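Local coordinates for immunoglobulin-like protein (Pseudomonas aeruginosa, PDB 3N6Y) that is of unknown function but adopts an immunoglobulin-like beta-sandwich fold of the E-set clan and, carrying a signal sequence, is probably exported from the cytoplasm, at residues A[36-41]-A[53-58]; A[59-64]-A[99-104]; A[77-80]-A[84-87]; A[105-108]-A[112-115]; A[119-122]-A[127-130]. All blocks are in the same frame, centred on the assembly; numbering follows the deposited sequence. Where two conformers were deposited one is given.

Contact 1: A[36-41]-A[53-58]; sequences QNIQQT and GMRYQL
R55 reaches across from its strand to the backbone carbonyl of Q36 and grips that one oxygen end-on with two nitrogens. R55 NH1 lies 2.8 Å from Q36 O and R55 NH2 3.0 Å from the same atom, both bonds lying in the guanidinium plane. The pairing ties a flanking segment of an immunoglobulin-like sandwich to strand 51-59: strand 38-40 pairs with 16-17 in a separate two-stranded sheet, and a side chain, not a ladder of backbone bonds, spans the gap. The third guanidinium nitrogen is used as well, since R55 NE forms a salt bridge with E13. With three nitrogens engaged, the flat group has little freedom to rotate. Its chain leaves the backbone with CG anti to N (chi1 -177°) and bends at chi3 (61°), and the side chain crosses that of I38 obliquely. Over one face of the guanidinium sits I38 CD1, off-centre toward the rim, 3.6 Å from R55 CZ.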
loop_
_atom_site.group_PDB
_atom_site.type_symbol
_atom_site.label_atom_id
_atom_site.label_comp_id
_atom_site.label_asym_id
_atom_site.label_seq_id
_atom_site.Cartn_x
_atom_site.Cartn_y
_atom_site.Cartn_z
ATOM N N GLN A 36 -4.185 0.316 -14.096
ATOM C CA GLN A 36 -5.435 0.025 -13.406
ATOM C C GLN A 36 -6.048 1.344 -12.961
ATOM O O GLN A 36 -5.358 2.190 -12.391
ATOM C CB GLN A 36 -5.187 -0.909 -12.204
ATOM C CG GLN A 36 -4.915 -2.380 -12.588
ATOM C CD GLN A 36 -4.791 -3.297 -11.371
ATOM O OE1 GLN A 36 -3.908 -3.118 -10.539
ATOM N NE2 GLN A 36 -5.679 -4.279 -11.270
ATOM N N ASN A 37 -7.330 1.535 -13.274
ATOM C CA ASN A 37 -8.115 2.583 -12.686
ATOM C C ASN A 37 -8.261 2.234 -11.202
ATOM O O ASN A 37 -8.248 1.069 -10.815
ATOM C CB ASN A 37 -9.499 2.672 -13.361
ATOM C CG ASN A 37 -10.311 3.874 -12.905
ATOM O OD1 ASN A 37 -9.805 4.995 -12.853
ATOM N ND2 ASN A 37 -11.583 3.648 -12.577
ATOM N N ILE A 38 -8.342 3.270 -10.399
ATOM C CA ILE A 38 -8.696 3.182 -8.970
ATOM C C ILE A 38 -10.018 3.918 -8.693
ATOM O O ILE A 38 -10.165 5.114 -9.020
ATOM C CB ILE A 38 -7.562 3.760 -8.070
ATOM C CG1 ILE A 38 -6.254 3.003 -8.254
ATOM C CG2 ILE A 38 -8.012 3.807 -6.567
ATOM C CD1 ILE A 38 -5.079 3.770 -7.667
ATOM N N GLN A 39 -10.992 3.196 -8.129
ATOM C CA GLN A 39 -12.270 3.766 -7.697
ATOM C C GLN A 39 -12.027 4.338 -6.303
ATOM O O GLN A 39 -11.672 3.609 -5.371
ATOM C CB GLN A 39 -13.354 2.692 -7.666
ATOM C CG GLN A 39 -14.780 3.203 -7.534
ATOM C CD GLN A 39 -15.797 2.106 -7.798
ATOM O OE1 GLN A 39 -16.632 2.214 -8.696
ATOM N NE2 GLN A 39 -15.689 1.017 -7.060
ATOM N N GLN A 40 -12.162 5.644 -6.184
ATOM C CA GLN A 40 -11.769 6.311 -4.948
ATOM C C GLN A 40 -12.751 6.004 -3.847
ATOM O O GLN A 40 -13.921 6.371 -3.958
ATOM C CB GLN A 40 -11.705 7.830 -5.148
ATOM C CG GLN A 40 -11.232 8.535 -3.877
ATOM C CD GLN A 40 -10.946 10.008 -4.072
ATOM O OE1 GLN A 40 -9.942 10.384 -4.658
ATOM N NE2 GLN A 40 -11.796 10.840 -3.507
ATOM N N THR A 41 -12.279 5.347 -2.787
ATOM C CA THR A 41 -13.128 5.014 -1.650
ATOM C C THR A 41 -12.274 4.530 -0.487
ATOM O O THR A 41 -11.151 4.043 -0.729
ATOM C CB THR A 41 -14.121 3.876 -2.015
ATOM O OG1 THR A 41 -15.023 3.715 -0.915
ATOM C CG2 THR A 41 -13.376 2.580 -2.282
ATOM N N GLY A 53 -5.740 -0.046 -1.987
ATOM C CA GLY A 53 -4.587 0.653 -1.473
ATOM C C GLY A 53 -4.420 2.025 -2.070
ATOM O O GLY A 53 -5.417 2.717 -2.336
HETATM N N MSE A 54 -3.171 2.417 -2.247
HETATM C CA MSE A 54 -2.727 3.738 -2.649
HETATM C C MSE A 54 -1.800 3.687 -3.887
HETATM O O MSE A 54 -1.007 2.728 -4.039
HETATM C CB MSE A 54 -2.000 4.422 -1.458
HETATM C CG MSE A 54 -2.929 4.914 -0.350
HETATM SE SE MSE A 54 -1.858 5.771 1.020
HETATM C CE MSE A 54 -0.861 4.244 1.599
ATOM N N ARG A 55 -1.848 4.745 -4.708
ATOM C CA ARG A 55 -0.916 4.957 -5.796
ATOM C C ARG A 55 -0.524 6.429 -5.688
ATOM O O ARG A 55 -1.364 7.309 -5.465
ATOM C CB ARG A 55 -1.507 4.621 -7.159
ATOM C CG ARG A 55 -0.502 4.786 -8.291
ATOM C CD ARG A 55 -0.964 4.090 -9.551
ATOM N NE ARG A 55 -2.229 4.686 -10.001
ATOM C CZ ARG A 55 -3.154 4.038 -10.698
ATOM N NH1 ARG A 55 -2.990 2.777 -11.058
ATOM N NH2 ARG A 55 -4.274 4.658 -11.021
ATOM N N TYR A 56 0.754 6.703 -5.817
ATOM C CA TYR A 56 1.311 8.023 -5.535
ATOM C C TYR A 56 2.564 8.260 -6.388
ATOM O O TYR A 56 3.130 7.323 -6.990
ATOM C CB TYR A 56 1.630 8.192 -4.026
ATOM C CG TYR A 56 2.166 6.943 -3.363
ATOM C CD1 TYR A 56 1.306 6.010 -2.815
ATOM C CD2 TYR A 56 3.534 6.670 -3.328
ATOM C CE1 TYR A 56 1.776 4.865 -2.241
ATOM C CE2 TYR A 56 4.006 5.541 -2.741
ATOM C CZ TYR A 56 3.117 4.619 -2.215
ATOM O OH TYR A 56 3.544 3.450 -1.649
ATOM N N GLN A 57 2.988 9.508 -6.445
ATOM C CA GLN A 57 4.210 9.908 -7.145
ATOM C C GLN A 57 5.191 10.487 -6.134
ATOM O O GLN A 57 4.783 11.239 -5.211
ATOM C CB GLN A 57 3.913 10.950 -8.219
ATOM C CG GLN A 57 2.888 10.527 -9.242
ATOM C CD GLN A 57 2.488 11.686 -10.130
ATOM O OE1 GLN A 57 3.275 12.133 -10.942
ATOM N NE2 GLN A 57 1.280 12.215 -9.923
ATOM N N LEU A 58 6.451 10.051 -6.258
ATOM C CA LEU A 58 7.547 10.536 -5.424
ATOM C C LEU A 58 8.609 11.263 -6.260
ATOM O O LEU A 58 9.131 10.706 -7.241
ATOM C CB LEU A 58 8.220 9.368 -4.709
ATOM C CG LEU A 58 7.362 8.560 -3.729
ATOM C CD1 LEU A 58 8.120 7.273 -3.237
ATOM C CD2 LEU A 58 6.895 9.471 -2.556
#

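Contact 2: A[59-64]-A[99-104]; sequences SGKQEG and PTDVMA
K61 and D101 approach from opposite directions and form a buried salt bridge, with K61 NZ 2.8 Å from D101 OD1. The ammonium uses the syn lone pair of that oxygen, on the side facing OD2. The second carboxylate oxygen is too far for a direct bond, and a water fills the role: it accepts from K61 NZ at 2.9 Å and donates to D101 OD2 at 2.5 Å. One ammonium and one carboxylate are thus joined by a direct link and a bridged one. The lysine tail gets there through a bend at chi3 (-73°), which also carries K61 CE to 3.6 Å from D101 OD1. In the immunoglobulin-like fold this pair spans the end of a sheet: K61 belongs to the loop between strands 51-59 and 68-74, whereas D101 opens strand 101-106, the antiparallel neighbour of 51-59. The ammonium is shared further, donating to the backbone carbonyls of V95 and A98 in the loop leading to the aspartate. A charge buried among so many oxygens is probably well stabilised in its protonated form. Beyond this shell the D101 side chain touches Y56, whose backbone is bonded to that of D101, and the K61 side chain rests on L94. A tetraethylene glycol, probably from the crystallisation liquor, lies about 4 Å from the K61 side chain.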
loop_
_atom_site.group_PDB
_atom_site.type_symbol
_atom_site.label_atom_id
_atom_site.label_comp_id
_atom_site.label_asym_id
_atom_site.label_seq_id
_atom_site.Cartn_x
_atom_site.Cartn_y
_atom_site.Cartn_z
ATOM N N SER A 59 8.949 12.483 -5.832
ATOM C CA SER A 59 10.085 13.220 -6.379
ATOM C C SER A 59 11.323 12.897 -5.532
ATOM O O SER A 59 11.192 12.526 -4.344
ATOM C CB SER A 59 9.809 14.729 -6.356
ATOM O OG SER A 59 9.577 15.211 -5.024
ATOM N N GLY A 60 12.517 13.057 -6.128
ATOM C CA GLY A 60 13.780 12.898 -5.386
ATOM C C GLY A 60 14.326 11.486 -5.236
ATOM O O GLY A 60 15.361 11.277 -4.579
ATOM N N LYS A 61 13.670 10.515 -5.877
ATOM C CA LYS A 61 14.077 9.118 -5.742
ATOM C C LYS A 61 15.471 8.883 -6.368
ATOM O O LYS A 61 15.709 9.245 -7.531
ATOM C CB LYS A 61 13.066 8.183 -6.413
ATOM C CG LYS A 61 11.694 8.147 -5.733
ATOM C CD LYS A 61 10.825 7.001 -6.313
ATOM C CE LYS A 61 10.327 7.288 -7.700
ATOM N NZ LYS A 61 9.615 6.058 -8.195
ATOM N N GLN A 62 16.381 8.292 -5.594
ATOM C CA GLN A 62 17.734 8.044 -6.047
ATOM C C GLN A 62 18.167 6.645 -5.651
ATOM O O GLN A 62 17.521 6.009 -4.832
ATOM C CB GLN A 62 18.694 9.113 -5.485
ATOM C CG GLN A 62 18.388 10.462 -6.132
ATOM C CD GLN A 62 18.994 11.663 -5.434
ATOM O OE1 GLN A 62 18.908 11.799 -4.195
ATOM N NE2 GLN A 62 19.547 12.591 -6.241
ATOM N N GLU A 63 19.232 6.145 -6.289
ATOM C CA GLU A 63 19.653 4.759 -6.059
ATOM C C GLU A 63 20.131 4.486 -4.647
ATOM O O GLU A 63 19.930 3.388 -4.127
ATOM C CB GLU A 63 20.760 4.361 -7.033
ATOM C CG GLU A 63 20.364 4.304 -8.463
ATOM C CD GLU A 63 19.330 3.217 -8.775
ATOM O OE1 GLU A 63 19.140 2.266 -7.980
ATOM O OE2 GLU A 63 18.720 3.318 -9.845
ATOM N N GLY A 64 20.783 5.454 -4.025
ATOM C CA GLY A 64 21.374 5.220 -2.702
ATOM C C GLY A 64 20.451 5.538 -1.543
ATOM O O GLY A 64 20.879 5.578 -0.384
ATOM N N PRO A 99 7.432 6.049 -12.737
ATOM C CA PRO A 99 6.602 7.262 -12.552
ATOM C C PRO A 99 5.650 7.250 -11.330
ATOM O O PRO A 99 5.379 8.279 -10.756
ATOM C CB PRO A 99 5.827 7.363 -13.868
ATOM C CG PRO A 99 5.864 6.040 -14.457
ATOM C CD PRO A 99 7.152 5.394 -14.031
ATOM N N THR A 100 5.167 6.070 -10.962
ATOM C CA THR A 100 4.298 5.921 -9.818
ATOM C C THR A 100 4.813 4.799 -8.927
ATOM O O THR A 100 5.497 3.876 -9.361
ATOM C CB THR A 100 2.845 5.604 -10.202
ATOM O OG1 THR A 100 2.800 4.394 -10.950
ATOM C CG2 THR A 100 2.251 6.721 -11.050
ATOM N N ASP A 101 4.422 4.898 -7.666
ATOM C CA ASP A 101 4.686 3.896 -6.651
ATOM C C ASP A 101 3.328 3.480 -6.065
ATOM O O ASP A 101 2.410 4.254 -6.076
ATOM C CB ASP A 101 5.565 4.505 -5.556
ATOM C CG ASP A 101 7.000 4.733 -6.011
ATOM O OD1 ASP A 101 7.260 5.757 -6.672
ATOM O OD2 ASP A 101 7.841 3.847 -5.723
ATOM N N VAL A 102 3.200 2.224 -5.693
ATOM C CA VAL A 102 1.951 1.620 -5.255
ATOM C C VAL A 102 2.169 0.893 -3.951
ATOM O O VAL A 102 3.206 0.272 -3.715
ATOM C CB VAL A 102 1.448 0.620 -6.288
ATOM C CG1 VAL A 102 0.219 -0.182 -5.783
ATOM C CG2 VAL A 102 1.119 1.321 -7.613
HETATM N N MSE A 103 1.181 1.003 -3.095
HETATM C CA MSE A 103 1.071 0.168 -1.893
HETATM C C MSE A 103 -0.337 -0.419 -1.898
HETATM O O MSE A 103 -1.318 0.278 -1.634
HETATM C CB MSE A 103 1.311 0.945 -0.597
HETATM C CG MSE A 103 1.179 0.040 0.590
HETATM SE SE MSE A 103 1.525 1.063 2.226
HETATM C CE MSE A 103 1.164 -0.435 3.443
ATOM N N ALA A 104 -0.415 -1.707 -2.204
ATOM C CA ALA A 104 -1.699 -2.391 -2.328
ATOM C C ALA A 104 -1.723 -3.731 -1.616
ATOM O O ALA A 104 -0.649 -4.380 -1.398
ATOM C CB ALA A 104 -2.100 -2.542 -3.785
HETATM O O HOH W 1 9.917 3.399 -7.093
#

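Contact 3: A[77-80]-A[84-87]; sequences VVTP and RHDK
V77 and H85 form an antiparallel hydrogen-bonded pair, H85 N giving to V77 O at 2.7 Å and V77 N to H85 O at 3.0 Å, while V78 and R84 follow as a non-hydrogen-bonded pair. V77 O also receives a CA-H contact from R84. With CG beside its backbone N (chi1 -48°), the H85 ring lies toward T79, and H85 NE2 donates to T79 OG1 at 2.9 Å, nearly within the ring plane. V77 O lies at the edge of the same ring. This is the closing end of a beta hairpin, formed by strands 76-78 and 84-92 at one margin of the six-stranded sheet. T79 OG1 is a shared point there, bonded also to D81 and to the carbonyl of Q83. On the other face the side chains of V78 and R84 cross at a slant, V78 CG2 4.1 Å from R84 CG. Beyond that methylene the arginine bends at chi3, and R84 NE meets the syn lone pair of D86 OD2 at 2.8 Å in a salt bridge.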
loop_
_atom_site.group_PDB
_atom_site.type_symbol
_atom_site.label_atom_id
_atom_site.label_comp_id
_atom_site.label_asym_id
_atom_site.label_seq_id
_atom_site.Cartn_x
_atom_site.Cartn_y
_atom_site.Cartn_z
ATOM N N VAL A 77 -5.028 -11.233 10.345
ATOM C CA VAL A 77 -5.102 -12.294 9.335
ATOM C C VAL A 77 -4.466 -13.537 9.912
ATOM O O VAL A 77 -3.283 -13.547 10.261
ATOM C CB VAL A 77 -4.355 -11.852 8.045
ATOM C CG1 VAL A 77 -4.264 -13.030 7.032
ATOM C CG2 VAL A 77 -5.063 -10.632 7.445
ATOM N N VAL A 78 -5.244 -14.606 10.027
ATOM C CA VAL A 78 -4.711 -15.865 10.544
ATOM C C VAL A 78 -4.468 -16.809 9.384
ATOM O O VAL A 78 -5.409 -17.232 8.683
ATOM C CB VAL A 78 -5.654 -16.510 11.567
ATOM C CG1 VAL A 78 -5.033 -17.848 12.117
ATOM C CG2 VAL A 78 -6.047 -15.488 12.715
ATOM N N THR A 79 -3.193 -17.111 9.137
ATOM C CA THR A 79 -2.834 -17.983 8.032
ATOM C C THR A 79 -3.140 -19.439 8.413
ATOM O O THR A 79 -3.371 -19.731 9.593
ATOM C CB THR A 79 -1.387 -17.797 7.603
ATOM O OG1 THR A 79 -0.534 -17.624 8.754
ATOM C CG2 THR A 79 -1.241 -16.611 6.674
ATOM N N PRO A 80 -3.207 -20.356 7.416
ATOM C CA PRO A 80 -3.584 -21.742 7.727
ATOM C C PRO A 80 -2.632 -22.430 8.728
ATOM O O PRO A 80 -3.043 -23.405 9.367
ATOM C CB PRO A 80 -3.510 -22.434 6.359
ATOM C CG PRO A 80 -3.864 -21.326 5.385
ATOM C CD PRO A 80 -3.167 -20.115 5.952
ATOM N N ARG A 84 -1.057 -15.517 13.548
ATOM C CA ARG A 84 -1.799 -14.286 13.315
ATOM C C ARG A 84 -0.870 -13.163 12.855
ATOM O O ARG A 84 0.146 -12.880 13.475
ATOM C CB ARG A 84 -2.607 -13.838 14.550
ATOM C CG ARG A 84 -3.614 -12.665 14.302
ATOM C CD ARG A 84 -4.414 -12.231 15.559
ATOM N NE ARG A 84 -3.506 -11.764 16.602
ATOM C CZ ARG A 84 -3.326 -12.318 17.795
ATOM N NH1 ARG A 84 -4.036 -13.366 18.197
ATOM N NH2 ARG A 84 -2.417 -11.800 18.608
ATOM N N HIS A 85 -1.260 -12.532 11.756
ATOM C CA HIS A 85 -0.551 -11.398 11.189
ATOM C C HIS A 85 -1.417 -10.145 11.385
ATOM O O HIS A 85 -2.360 -9.864 10.600
ATOM C CB HIS A 85 -0.243 -11.669 9.714
ATOM C CG HIS A 85 0.361 -13.001 9.472
ATOM N ND1 HIS A 85 1.724 -13.207 9.358
ATOM C CD2 HIS A 85 -0.218 -14.221 9.363
ATOM C CE1 HIS A 85 1.950 -14.495 9.155
ATOM N NE2 HIS A 85 0.793 -15.135 9.177
ATOM N N ASP A 86 -1.067 -9.361 12.403
ATOM C CA ASP A 86 -1.723 -8.058 12.661
ATOM C C ASP A 86 -1.002 -6.927 11.928
ATOM O O ASP A 86 -1.548 -5.810 11.784
ATOM C CB ASP A 86 -1.731 -7.788 14.172
ATOM C CG ASP A 86 -2.527 -8.839 14.910
ATOM O OD1 ASP A 86 -3.774 -8.759 14.775
ATOM O OD2 ASP A 86 -1.920 -9.712 15.577
ATOM N N LYS A 87 0.216 -7.183 11.506
ATOM C CA LYS A 87 0.890 -6.285 10.570
ATOM C C LYS A 87 1.635 -7.082 9.563
ATOM O O LYS A 87 2.081 -8.204 9.833
ATOM C CB LYS A 87 1.842 -5.334 11.274
ATOM C CG LYS A 87 3.100 -5.972 11.846
ATOM C CD LYS A 87 4.041 -4.868 12.287
ATOM C CE LYS A 87 5.352 -5.340 12.927
ATOM N NZ LYS A 87 6.464 -5.748 11.983
#

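Contact 4: A[105-108]-A[112-115]; sequences YEFT and EVVK
E112 turns back on the strand before it, its CG placed beside its own backbone N (chi1 -63°) and the chain extended from there, so that the carboxylate reaches the backbone of T108. T108 N donates to E112 OE1 at 2.8 Å, meeting it nearly along the C-O axis, and the same oxygen also accepts from E109 N. The other oxygen, OE2, takes a water at 2.8 Å that sits 2.7 Å from Y105 OH. Y105, with CG anti to its N, carries that hydroxyl to 3.5 Å from E112 CG; its ring and the carboxylate stand 56° apart. In this immunoglobulin-like fold the glutamate therefore closes the connection between strand 101-106 and strand 116-124 onto the end of the former. F107 CD1 packs 3.2 Å from E112 O. V113 CA, at the centre of an inverse gamma turn, lies over one face of the F107 ring, a CH-pi contact 4.1 Å from the ring centroid, and V113 CG2 touches F107 CB at 3.7 Å.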
loop_
_atom_site.group_PDB
_atom_site.type_symbol
_atom_site.label_atom_id
_atom_site.label_comp_id
_atom_site.label_asym_id
_atom_site.label_seq_id
_atom_site.Cartn_x
_atom_site.Cartn_y
_atom_site.Cartn_z
ATOM N N TYR A 105 -2.941 -4.172 -1.341
ATOM C CA TYR A 105 -3.227 -5.447 -0.733
ATOM C C TYR A 105 -4.372 -6.083 -1.494
ATOM O O TYR A 105 -5.347 -5.379 -1.779
ATOM C CB TYR A 105 -3.594 -5.303 0.742
ATOM C CG TYR A 105 -3.592 -6.614 1.496
ATOM C CD1 TYR A 105 -4.738 -7.383 1.577
ATOM C CD2 TYR A 105 -2.423 -7.095 2.105
ATOM C CE1 TYR A 105 -4.737 -8.606 2.270
ATOM C CE2 TYR A 105 -2.406 -8.336 2.814
ATOM C CZ TYR A 105 -3.586 -9.055 2.889
ATOM O OH TYR A 105 -3.616 -10.235 3.559
ATOM N N GLU A 106 -4.229 -7.381 -1.809
ATOM C CA GLU A 106 -5.282 -8.130 -2.486
ATOM C C GLU A 106 -5.709 -9.361 -1.671
ATOM O O GLU A 106 -4.870 -10.114 -1.143
ATOM C CB GLU A 106 -4.872 -8.518 -3.925
ATOM C CG GLU A 106 -6.057 -8.965 -4.783
ATOM C CD GLU A 106 -5.763 -9.086 -6.278
ATOM O OE1 GLU A 106 -4.945 -8.302 -6.816
ATOM O OE2 GLU A 106 -6.390 -9.950 -6.946
ATOM N N PHE A 107 -7.020 -9.573 -1.590
ATOM C CA PHE A 107 -7.564 -10.730 -0.905
ATOM C C PHE A 107 -7.454 -11.908 -1.893
ATOM O O PHE A 107 -8.327 -12.103 -2.747
ATOM C CB PHE A 107 -9.029 -10.522 -0.521
ATOM C CG PHE A 107 -9.282 -9.388 0.470
ATOM C CD1 PHE A 107 -8.406 -9.136 1.520
ATOM C CD2 PHE A 107 -10.420 -8.618 0.376
ATOM C CE1 PHE A 107 -8.638 -8.106 2.410
ATOM C CE2 PHE A 107 -10.697 -7.586 1.284
ATOM C CZ PHE A 107 -9.785 -7.330 2.319
ATOM N N THR A 108 -6.355 -12.653 -1.835
ATOM C CA THR A 108 -6.111 -13.741 -2.751
ATOM C C THR A 108 -6.584 -15.107 -2.229
ATOM O O THR A 108 -6.892 -16.010 -3.031
ATOM C CB THR A 108 -4.618 -13.766 -3.081
ATOM O OG1 THR A 108 -4.217 -12.448 -3.492
ATOM C CG2 THR A 108 -4.288 -14.751 -4.158
ATOM N N GLU A 112 -7.403 -14.194 4.140
ATOM C CA GLU A 112 -6.999 -12.800 4.025
ATOM C C GLU A 112 -8.184 -11.821 4.063
ATOM O O GLU A 112 -8.016 -10.609 4.351
ATOM C CB GLU A 112 -6.163 -12.594 2.755
ATOM C CG GLU A 112 -4.882 -13.346 2.755
ATOM C CD GLU A 112 -4.121 -13.217 1.478
ATOM O OE1 GLU A 112 -4.742 -13.105 0.418
ATOM O OE2 GLU A 112 -2.882 -13.267 1.552
ATOM N N VAL A 113 -9.413 -12.346 3.825
ATOM C CA VAL A 113 -10.622 -11.530 3.836
ATOM C C VAL A 113 -11.061 -11.352 5.269
ATOM O O VAL A 113 -11.833 -12.158 5.783
ATOM C CB VAL A 113 -11.769 -12.197 3.004
ATOM C CG1 VAL A 113 -13.055 -11.298 3.010
ATOM C CG2 VAL A 113 -11.296 -12.565 1.564
ATOM N N VAL A 114 -10.551 -10.295 5.910
ATOM C CA VAL A 114 -10.841 -10.037 7.306
ATOM C C VAL A 114 -11.489 -8.675 7.452
ATOM O O VAL A 114 -10.909 -7.626 7.097
ATOM C CB VAL A 114 -9.563 -10.091 8.163
ATOM C CG1 VAL A 114 -9.890 -9.811 9.649
ATOM C CG2 VAL A 114 -8.868 -11.429 7.986
ATOM N N LYS A 115 -12.725 -8.696 7.946
ATOM C CA LYS A 115 -13.487 -7.468 8.112
ATOM C C LYS A 115 -12.877 -6.615 9.205
ATOM O O LYS A 115 -12.335 -7.136 10.192
ATOM C CB LYS A 115 -14.970 -7.778 8.429
ATOM C CG LYS A 115 -15.652 -8.456 7.274
ATOM C CD LYS A 115 -17.129 -8.782 7.541
ATOM C CE LYS A 115 -17.672 -9.610 6.367
ATOM N NZ LYS A 115 -18.954 -10.337 6.615
HETATM O O HOH W 2 -1.361 -11.799 3.460
#

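Contact 5: A[119-122]-A[127-130]; sequences RLMV and RLLA
M121, a selenomethionine, and L128 cross at about a right angle, with M121 CB 3.9 Å from L128 CD1. The selenomethionine bends at chi3 (90°), which brings its terminal CE beside both methyls of the leucine. L128 projects its CG anti to the backbone N, and this extension carries CD1 over the backbone of the partner strand as well, to 3.4 Å from V122 O. V122 is turned otherwise: its side chain shares a face with that of A130, and V122 CG1 comes within 4.4 Å of L129 CD1, a looser apolar touch. The backbone explains why two residues address one. V122 N donates to A130 O at 2.9 Å, while V122 O accepts a firm bond from L129 N at 2.7 Å and a weak one from A130 N at 3.5 Å. L129 and A130 together opposite V122 make a classic beta bulge. Consistent with the bulge, the short segments run at 113° to each other. The bulge lies in the hairpin of strands 116-124 and 127-136, within the six-stranded sheet. Strand 68-74 borders 116-124 on its other side, its L68 touching both V122 and L129, and across the sandwich M54 of strand 51-59 packs on V122 and A130, while M103 of strand 101-106 packs on V122.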
loop_
_atom_site.group_PDB
_atom_site.type_symbol
_atom_site.label_atom_id
_atom_site.label_comp_id
_atom_site.label_asym_id
_atom_site.label_seq_id
_atom_site.Cartn_x
_atom_site.Cartn_y
_atom_site.Cartn_z
ATOM N N ARG A 119 -5.104 -0.259 7.935
ATOM C CA ARG A 119 -4.404 1.002 7.837
ATOM C C ARG A 119 -3.105 0.727 7.085
ATOM O O ARG A 119 -2.265 -0.037 7.550
ATOM C CB ARG A 119 -4.184 1.589 9.257
ATOM C CG ARG A 119 -3.300 2.850 9.309
ATOM C CD ARG A 119 -3.143 3.399 10.734
ATOM N NE ARG A 119 -2.684 4.784 10.805
ATOM C CZ ARG A 119 -2.421 5.436 11.944
ATOM N NH1 ARG A 119 -2.551 4.834 13.131
ATOM N NH2 ARG A 119 -2.059 6.723 11.906
ATOM N N LEU A 120 -2.945 1.349 5.911
ATOM C CA LEU A 120 -1.789 1.175 5.029
ATOM C C LEU A 120 -0.956 2.436 5.095
ATOM O O LEU A 120 -1.480 3.554 4.914
ATOM C CB LEU A 120 -2.279 0.963 3.586
ATOM C CG LEU A 120 -2.606 -0.505 3.214
ATOM C CD1 LEU A 120 -3.603 -1.160 4.173
ATOM C CD2 LEU A 120 -3.159 -0.563 1.812
HETATM N N MSE A 121 0.292 2.280 5.456
HETATM C CA MSE A 121 1.200 3.388 5.735
HETATM C C MSE A 121 2.484 3.172 4.987
HETATM O O MSE A 121 3.108 2.115 5.116
HETATM C CB MSE A 121 1.453 3.482 7.262
HETATM C CG MSE A 121 0.185 3.589 8.069
HETATM SE SE MSE A 121 0.610 3.534 9.986
HETATM C CE MSE A 121 0.850 5.478 10.234
ATOM N N VAL A 122 2.870 4.173 4.185
ATOM C CA VAL A 122 4.151 4.194 3.513
ATOM C C VAL A 122 5.141 5.096 4.246
ATOM O O VAL A 122 4.921 6.281 4.383
ATOM C CB VAL A 122 4.068 4.762 2.052
ATOM C CG1 VAL A 122 5.448 4.577 1.361
ATOM C CG2 VAL A 122 2.997 4.114 1.290
ATOM N N ARG A 127 9.919 8.353 8.636
ATOM C CA ARG A 127 9.065 9.389 8.099
ATOM C C ARG A 127 7.932 8.803 7.284
ATOM O O ARG A 127 8.130 8.028 6.356
ATOM C CB ARG A 127 9.846 10.371 7.215
ATOM C CG ARG A 127 9.008 11.543 6.672
ATOM C CD ARG A 127 9.881 12.604 6.067
ATOM N NE ARG A 127 10.702 11.988 5.051
ATOM C CZ ARG A 127 10.614 12.182 3.728
ATOM N NH1 ARG A 127 9.752 13.030 3.184
ATOM N NH2 ARG A 127 11.433 11.511 2.934
ATOM N N LEU A 128 6.736 9.195 7.665
ATOM C CA LEU A 128 5.538 8.789 6.952
ATOM C C LEU A 128 5.341 9.641 5.715
ATOM O O LEU A 128 5.272 10.876 5.823
ATOM C CB LEU A 128 4.335 9.011 7.868
ATOM C CG LEU A 128 2.987 8.573 7.306
ATOM C CD1 LEU A 128 2.961 7.084 6.996
ATOM C CD2 LEU A 128 1.905 9.002 8.315
ATOM N N LEU A 129 5.240 9.006 4.548
ATOM C CA LEU A 129 4.997 9.712 3.303
ATOM C C LEU A 129 3.472 9.809 3.007
ATOM O O LEU A 129 2.967 10.851 2.531
ATOM C CB LEU A 129 5.711 8.983 2.175
ATOM C CG LEU A 129 7.226 9.126 2.256
ATOM C CD1 LEU A 129 7.916 8.211 1.273
ATOM C CD2 LEU A 129 7.631 10.628 2.016
ATOM N N ALA A 130 2.753 8.711 3.234
ATOM C CA ALA A 130 1.326 8.635 2.921
ATOM C C ALA A 130 0.636 7.566 3.751
ATOM O O ALA A 130 1.266 6.565 4.086
ATOM C CB ALA A 130 1.114 8.385 1.437
#

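Overall arrangement
Along the chain the contacts run in series, except that contact 3 falls between the segments of contact 2. Contacts 1, 2 and 4 each have one segment in the sheet where strands 51-59 and 101-106 pair, whereas contacts 3 and 5 lie in the six-stranded sheet. The two layers meet where M54, Y56 and M103 press on L120 and V122, so strands of contacts 1, 2 and 5 (centres about 13 to 14 Å apart) share one core. Contacts 3 and 4, about 11 Å apart between centres, touch through V77, while contacts 2 and 3 have centres about 28 Å apart on opposite sides of the chain's centre. Polar side chains thus fasten connections at both ends.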